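Local atomic coordinates of leucine--tRNA ligase (Agrobacterium radiobacter, PDB entry 5AH5), a protein that probably joins leucine to its cognate tRNA at the expense of ATP, as an aminoacyl-tRNA synthetase of class I does. Residues Q617-R620 with S621-R625. Numbering follows the deposited sequence.
Sequences QAMR and SYLER. With nucleotides of chain D.
Arg-625 NH1 is shared by two consecutive phosphates of the bound tRNA, 2.9 Å from OP1 of G41 and 2.9 Å from OP2 of C42, both of chain D. NH2 adds a weak bond to the same C42 oxygen. With CG anti to the backbone N (chi1 170°) and the chain extended as far as NE, the guanidinium is placed at the RNA backbone, OP1 of G41 lying in its plane. One turn back, Arg-620 NE donates to Glu-624 OE2 at 3.0 Å, a nearly straight i to i+4 salt bridge. The carboxylate stands almost perpendicular to the guanidinium and receives NE on the anti side of OE2, well out of the carboxylate plane. NH1 and NH2 of Arg-620 reach the carbonyls of Phe-590 and Tyr-3, so all three nitrogens help fix the group's rotation. Along another side of the helix, Met-619 SD lies obliquely beside the Tyr-622 ring, 3.9 Å from CD2, a Met-aromatic contact. Helix 617-632 packs Met-619, Arg-620 and Leu-623 on helix 592-601, while hydrogen bonds from Tyr-622 OH to Thr-689 OG1 and from Arg-625 NH2 to Asn-690 OD1 join it to helix 678-695 of the anticodon-binding domain.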
loop_
_atom_site.group_PDB
_atom_site.type_symbol
_atom_site.label_atom_id
_atom_site.label_comp_id
_atom_site.label_asym_id
_atom_site.label_seq_id
_atom_site.Cartn_x
_atom_site.Cartn_y
_atom_site.Cartn_z
ATOM N N GLN B 617 -22.021 -18.217 -6.684
ATOM C CA GLN B 617 -22.942 -19.017 -7.482
ATOM C C GLN B 617 -23.405 -18.257 -8.779
ATOM O O GLN B 617 -23.464 -18.851 -9.858
ATOM C CB GLN B 617 -24.142 -19.465 -6.626
ATOM C CG GLN B 617 -25.193 -20.333 -7.325
ATOM C CD GLN B 617 -24.619 -21.554 -8.043
ATOM O OE1 GLN B 617 -24.306 -21.531 -9.271
ATOM N NE2 GLN B 617 -24.483 -22.636 -7.301
ATOM N N ALA B 618 -23.689 -16.978 -8.650
ATOM C CA ALA B 618 -24.147 -16.181 -9.774
ATOM C C ALA B 618 -23.026 -16.029 -10.869
ATOM O O ALA B 618 -23.282 -16.191 -12.052
ATOM C CB ALA B 618 -24.636 -14.853 -9.278
ATOM N N MET B 619 -21.776 -15.871 -10.453
ATOM C CA MET B 619 -20.696 -15.857 -11.424
ATOM C C MET B 619 -20.477 -17.212 -12.080
ATOM O O MET B 619 -20.170 -17.334 -13.278
ATOM C CB MET B 619 -19.435 -15.373 -10.753
ATOM C CG MET B 619 -18.343 -14.989 -11.676
ATOM S SD MET B 619 -18.825 -13.789 -12.968
ATOM C CE MET B 619 -19.042 -12.299 -12.072
ATOM N N ARG B 620 -20.619 -18.254 -11.292
ATOM C CA ARG B 620 -20.494 -19.592 -11.813
ATOM C C ARG B 620 -21.532 -19.798 -12.914
ATOM O O ARG B 620 -21.234 -20.391 -13.921
ATOM C CB ARG B 620 -20.702 -20.585 -10.687
ATOM C CG ARG B 620 -20.791 -22.042 -11.054
ATOM C CD ARG B 620 -19.406 -22.544 -11.435
ATOM N NE ARG B 620 -19.533 -23.801 -12.154
ATOM C CZ ARG B 620 -18.521 -24.570 -12.494
ATOM N NH1 ARG B 620 -17.277 -24.231 -12.188
ATOM N NH2 ARG B 620 -18.763 -25.690 -13.123
ATOM N N SER B 621 -22.766 -19.372 -12.649
ATOM C CA SER B 621 -23.847 -19.395 -13.625
ATOM C C SER B 621 -23.513 -18.581 -14.877
ATOM O O SER B 621 -23.734 -19.068 -15.958
ATOM C CB SER B 621 -25.158 -18.866 -13.023
ATOM O OG SER B 621 -25.721 -19.865 -12.212
ATOM N N TYR B 622 -22.965 -17.380 -14.719
ATOM C CA TYR B 622 -22.474 -16.619 -15.877
ATOM C C TYR B 622 -21.414 -17.385 -16.685
ATOM O O TYR B 622 -21.503 -17.445 -17.913
ATOM C CB TYR B 622 -21.962 -15.204 -15.504
ATOM C CG TYR B 622 -21.219 -14.589 -16.673
ATOM C CD1 TYR B 622 -21.903 -14.175 -17.815
ATOM C CD2 TYR B 622 -19.830 -14.443 -16.642
ATOM C CE1 TYR B 622 -21.202 -13.693 -18.915
ATOM C CE2 TYR B 622 -19.139 -13.976 -17.727
ATOM C CZ TYR B 622 -19.848 -13.545 -18.856
ATOM O OH TYR B 622 -19.148 -13.074 -19.912
ATOM N N LEU B 623 -20.456 -18.008 -15.996
ATOM C CA LEU B 623 -19.420 -18.779 -16.660
ATOM C C LEU B 623 -19.957 -20.010 -17.363
ATOM O O LEU B 623 -19.519 -20.283 -18.470
ATOM C CB LEU B 623 -18.244 -19.104 -15.715
ATOM C CG LEU B 623 -17.477 -17.845 -15.215
ATOM C CD1 LEU B 623 -16.509 -18.117 -14.004
ATOM C CD2 LEU B 623 -16.712 -17.189 -16.337
ATOM N N GLU B 624 -20.952 -20.696 -16.788
ATOM C CA GLU B 624 -21.594 -21.791 -17.490
ATOM C C GLU B 624 -22.355 -21.271 -18.753
ATOM O O GLU B 624 -22.407 -21.954 -19.744
ATOM C CB GLU B 624 -22.549 -22.567 -16.557
ATOM C CG GLU B 624 -21.889 -23.566 -15.607
ATOM C CD GLU B 624 -22.745 -23.957 -14.398
ATOM O OE1 GLU B 624 -23.979 -23.690 -14.379
ATOM O OE2 GLU B 624 -22.170 -24.531 -13.423
ATOM N N ARG B 625 -22.914 -20.071 -18.692
ATOM C CA ARG B 625 -23.589 -19.484 -19.826
ATOM C C ARG B 625 -22.593 -19.122 -20.951
ATOM O O ARG B 625 -22.924 -19.278 -22.142
ATOM C CB ARG B 625 -24.400 -18.263 -19.372
ATOM C CG ARG B 625 -24.995 -17.365 -20.474
ATOM C CD ARG B 625 -25.690 -16.181 -19.790
ATOM N NE ARG B 625 -26.050 -15.065 -20.646
ATOM C CZ ARG B 625 -27.121 -15.016 -21.445
ATOM N NH1 ARG B 625 -27.921 -16.062 -21.578
ATOM N NH2 ARG B 625 -27.371 -13.904 -22.152
ATOM P P G D 41 -29.501 -19.157 -20.064
ATOM O OP1 G D 41 -28.134 -18.817 -20.579
ATOM O OP2 G D 41 -29.944 -18.635 -18.767
ATOM O "O5'" G D 41 -30.573 -18.681 -21.139
ATOM C "C5'" G D 41 -30.348 -18.959 -22.543
ATOM C "C4'" G D 41 -31.597 -18.651 -23.347
ATOM O "O4'" G D 41 -32.711 -19.435 -22.820
ATOM C "C3'" G D 41 -32.092 -17.213 -23.278
ATOM O "O3'" G D 41 -31.389 -16.390 -24.209
ATOM C "C2'" G D 41 -33.567 -17.389 -23.608
ATOM O "O2'" G D 41 -33.791 -17.670 -24.971
ATOM C "C1'" G D 41 -33.893 -18.667 -22.841
ATOM N N9 G D 41 -34.383 -18.501 -21.468
ATOM C C8 G D 41 -33.721 -18.776 -20.294
ATOM N N7 G D 41 -34.455 -18.578 -19.232
ATOM C C5 G D 41 -35.676 -18.151 -19.733
ATOM C C6 G D 41 -36.856 -17.759 -19.057
ATOM O O6 G D 41 -37.063 -17.704 -17.841
ATOM N N1 G D 41 -37.852 -17.368 -19.947
ATOM C C2 G D 41 -37.733 -17.375 -21.315
ATOM N N2 G D 41 -38.813 -16.981 -22.006
ATOM N N3 G D 41 -36.636 -17.741 -21.959
ATOM C C4 G D 41 -35.649 -18.097 -21.111
ATOM P P C D 42 -31.085 -14.869 -23.866
ATOM O OP1 C D 42 -30.455 -14.250 -25.058
ATOM O OP2 C D 42 -30.374 -14.818 -22.565
ATOM O "O5'" C D 42 -32.538 -14.258 -23.603
ATOM C "C5'" C D 42 -33.451 -14.074 -24.685
ATOM C "C4'" C D 42 -34.792 -13.585 -24.194
ATOM O "O4'" C D 42 -35.391 -14.538 -23.271
ATOM C "C3'" C D 42 -34.822 -12.314 -23.372
ATOM O "O3'" C D 42 -34.577 -11.077 -24.048
ATOM C "C2'" C D 42 -36.248 -12.376 -22.830
ATOM O "O2'" C D 42 -37.162 -11.860 -23.779
ATOM C "C1'" C D 42 -36.410 -13.875 -22.531
ATOM N N1 C D 42 -36.253 -14.170 -21.086
ATOM C C2 C D 42 -37.330 -13.914 -20.223
ATOM O O2 C D 42 -38.398 -13.519 -20.695
ATOM N N3 C D 42 -37.184 -14.129 -18.897
ATOM C C4 C D 42 -36.012 -14.551 -18.416
ATOM N N4 C D 42 -35.915 -14.752 -17.099
ATOM C C5 C D 42 -34.891 -14.796 -19.266
ATOM C C6 C D 42 -35.050 -14.582 -20.580
#